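Local atomic coordinates of chintase (Rhizomucor miehei, PDB entry 5YUQ), a protein that hydrolyses chitin as a family 18 glycoside hydrolase, cutting its beta-1,4 linkages between N-acetylglucosamine units, probably within an active-site tunnel. Residues 293-298 and 302-307. Residues are numbered along the deposited sequence; the frame is centred on the assembly and turned at random.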
# COMPACT_ATOMS: atom_id res chain seq x y z
N GLU A 293 -13.09 3.62 -19.85
CA GLU A 293 -12.54 4.31 -21.01
C GLU A 293 -12.09 3.35 -22.10
O GLU A 293 -11.73 3.78 -23.20
CB GLU A 293 -11.38 5.22 -20.59
CG GLU A 293 -11.81 6.41 -19.77
CD GLU A 293 -10.65 7.31 -19.41
OE1 GLU A 293 -9.49 6.90 -19.62
OE2 GLU A 293 -10.91 8.43 -18.93
N GLY A 294 -12.13 2.06 -21.82
CA GLY A 294 -11.81 1.07 -22.82
C GLY A 294 -10.35 1.10 -23.21
O GLY A 294 -9.99 0.75 -24.32
N ILE A 295 -9.50 1.51 -22.27
CA ILE A 295 -8.07 1.61 -22.53
C ILE A 295 -7.52 0.30 -23.11
O ILE A 295 -6.75 0.32 -24.06
CB ILE A 295 -7.31 2.06 -21.27
CG1 ILE A 295 -7.75 3.48 -20.91
CG2 ILE A 295 -5.81 1.99 -21.49
CD1 ILE A 295 -6.91 4.17 -19.86
N ALA A 296 -7.97 -0.83 -22.56
CA ALA A 296 -7.48 -2.14 -22.98
C ALA A 296 -7.81 -2.50 -24.43
O ALA A 296 -7.19 -3.39 -25.00
CB ALA A 296 -8.00 -3.22 -22.03
N ARG A 297 -8.79 -1.84 -25.03
CA ARG A 297 -9.05 -2.07 -26.45
C ARG A 297 -8.66 -0.85 -27.27
O ARG A 297 -9.28 -0.56 -28.29
CB ARG A 297 -10.50 -2.48 -26.71
CG ARG A 297 -11.53 -1.74 -25.90
CD ARG A 297 -12.83 -2.52 -25.87
NE ARG A 297 -13.79 -1.96 -24.92
CZ ARG A 297 -13.77 -2.21 -23.62
NH1 ARG A 297 -12.85 -3.02 -23.12
NH2 ARG A 297 -14.67 -1.65 -22.82
N ASN A 298 -7.63 -0.16 -26.80
CA ASN A 298 -7.11 1.03 -27.47
C ASN A 298 -8.15 2.10 -27.77
O ASN A 298 -8.11 2.75 -28.82
CB ASN A 298 -6.34 0.65 -28.74
CG ASN A 298 -5.05 -0.09 -28.44
OD1 ASN A 298 -4.75 -0.40 -27.29
ND2 ASN A 298 -4.27 -0.37 -29.48
N TRP A 302 -5.83 5.90 -26.29
CA TRP A 302 -4.75 5.10 -25.72
C TRP A 302 -4.32 3.97 -26.64
O TRP A 302 -5.14 3.42 -27.37
CB TRP A 302 -5.19 4.49 -24.38
CG TRP A 302 -5.47 5.51 -23.34
CD1 TRP A 302 -6.67 6.10 -23.06
CD2 TRP A 302 -4.53 6.07 -22.42
NE1 TRP A 302 -6.54 6.99 -22.03
CE2 TRP A 302 -5.23 7.00 -21.62
CE3 TRP A 302 -3.16 5.89 -22.20
CZ2 TRP A 302 -4.60 7.73 -20.61
CZ3 TRP A 302 -2.54 6.61 -21.20
CH2 TRP A 302 -3.26 7.52 -20.42
N VAL A 303 -3.04 3.64 -26.61
CA VAL A 303 -2.52 2.45 -27.26
C VAL A 303 -1.88 1.59 -26.17
O VAL A 303 -0.99 2.06 -25.44
CB VAL A 303 -1.50 2.79 -28.36
CG1 VAL A 303 -0.89 1.52 -28.92
CG2 VAL A 303 -2.17 3.60 -29.47
N THR A 304 -2.32 0.34 -26.04
CA THR A 304 -1.89 -0.50 -24.92
C THR A 304 -0.74 -1.45 -25.29
O THR A 304 -0.64 -1.90 -26.43
CB THR A 304 -3.09 -1.27 -24.33
OG1 THR A 304 -4.11 -0.34 -23.95
CG2 THR A 304 -2.67 -2.06 -23.10
N TYR A 305 0.13 -1.71 -24.31
CA TYR A 305 1.28 -2.58 -24.47
C TYR A 305 1.40 -3.47 -23.24
O TYR A 305 0.68 -3.30 -22.26
CB TYR A 305 2.56 -1.75 -24.57
CG TYR A 305 2.60 -0.78 -25.73
CD1 TYR A 305 3.07 -1.18 -26.97
CD2 TYR A 305 2.18 0.53 -25.58
CE1 TYR A 305 3.12 -0.30 -28.04
CE2 TYR A 305 2.22 1.42 -26.65
CZ TYR A 305 2.70 0.99 -27.87
OH TYR A 305 2.74 1.87 -28.93
N TRP A 306 2.32 -4.42 -23.30
CA TRP A 306 2.63 -5.24 -22.14
C TRP A 306 4.11 -5.16 -21.92
O TRP A 306 4.89 -5.25 -22.88
CB TRP A 306 2.23 -6.69 -22.38
CG TRP A 306 2.60 -7.64 -21.25
CD1 TRP A 306 3.72 -8.40 -21.16
CD2 TRP A 306 1.82 -7.92 -20.08
NE1 TRP A 306 3.69 -9.14 -19.99
CE2 TRP A 306 2.53 -8.86 -19.32
CE3 TRP A 306 0.58 -7.46 -19.61
CZ2 TRP A 306 2.04 -9.35 -18.11
CZ3 TRP A 306 0.10 -7.95 -18.42
CH2 TRP A 306 0.83 -8.89 -17.68
N ASP A 307 4.53 -4.96 -20.68
CA ASP A 307 5.95 -4.96 -20.37
C ASP A 307 6.34 -6.33 -19.84
O ASP A 307 5.96 -6.71 -18.73
CB ASP A 307 6.29 -3.89 -19.35
CG ASP A 307 7.75 -3.91 -18.98
OD1 ASP A 307 8.59 -3.88 -19.90
OD2 ASP A 307 8.07 -3.97 -17.77
O HOH W 1 -8.90 8.89 -21.98
O HOH W 2 -1.98 -2.02 -28.77
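The carbonyl oxygen of Ile295 is gripped by two donors, one on each face of its carbonyl plane. From one face comes the hydroxyl of Thr304, with OG1 2.7 Å from Ile295 O. Thr304 is modelled in two conformers, so this bond is certain for one of them only. From the other face comes Asn298 N, 2.9 Å from Ile295 O, in a bond that closes the turn at 295-298. Asn298 then turns its amide to the strand. A chi1 of -68°, with chi2 near 4°, brings OD1 to the backbone N-H of Thr304, with N and OD1 2.8 Å apart. The donor stands above the amide carbonyl plane. The other end of the amide, Asn298 ND2, is bridged by a water to Thr304 O. The side chain thus serves the N-H of Thr304 directly and its carbonyl through the water.

The Ile295 side chain lies with CD1 over one face of the Trp302 indole. This CD1 sits 3.6 Å from the centroid of the five-membered ring, almost on the ring normal, a CH-pi contact. The extended chain (chi2 -168°) carries CD1 there, while CG2 packs beside Trp302 CB. Ala315 and Leu324 of the neighbouring strands touch both Ile295 and Trp302. A second water accepts from Trp302 NE1 at 3.0 Å and reaches Glu293 OE1 weakly. Glu293 OE1 has its stronger hydrogen bond with Tyr285 OH.

Gly294, with positive phi, is the first residue to leave helical angles after helix 287-292, in a Schellman motif. The connection folds back on the start of strand 302-307, which pairs antiparallel with 312-317. Its place in sequence between TIM-barrel strands 228-240 and 346-350 is consistent with the alpha+beta insertion domain of many family 18 chitinases.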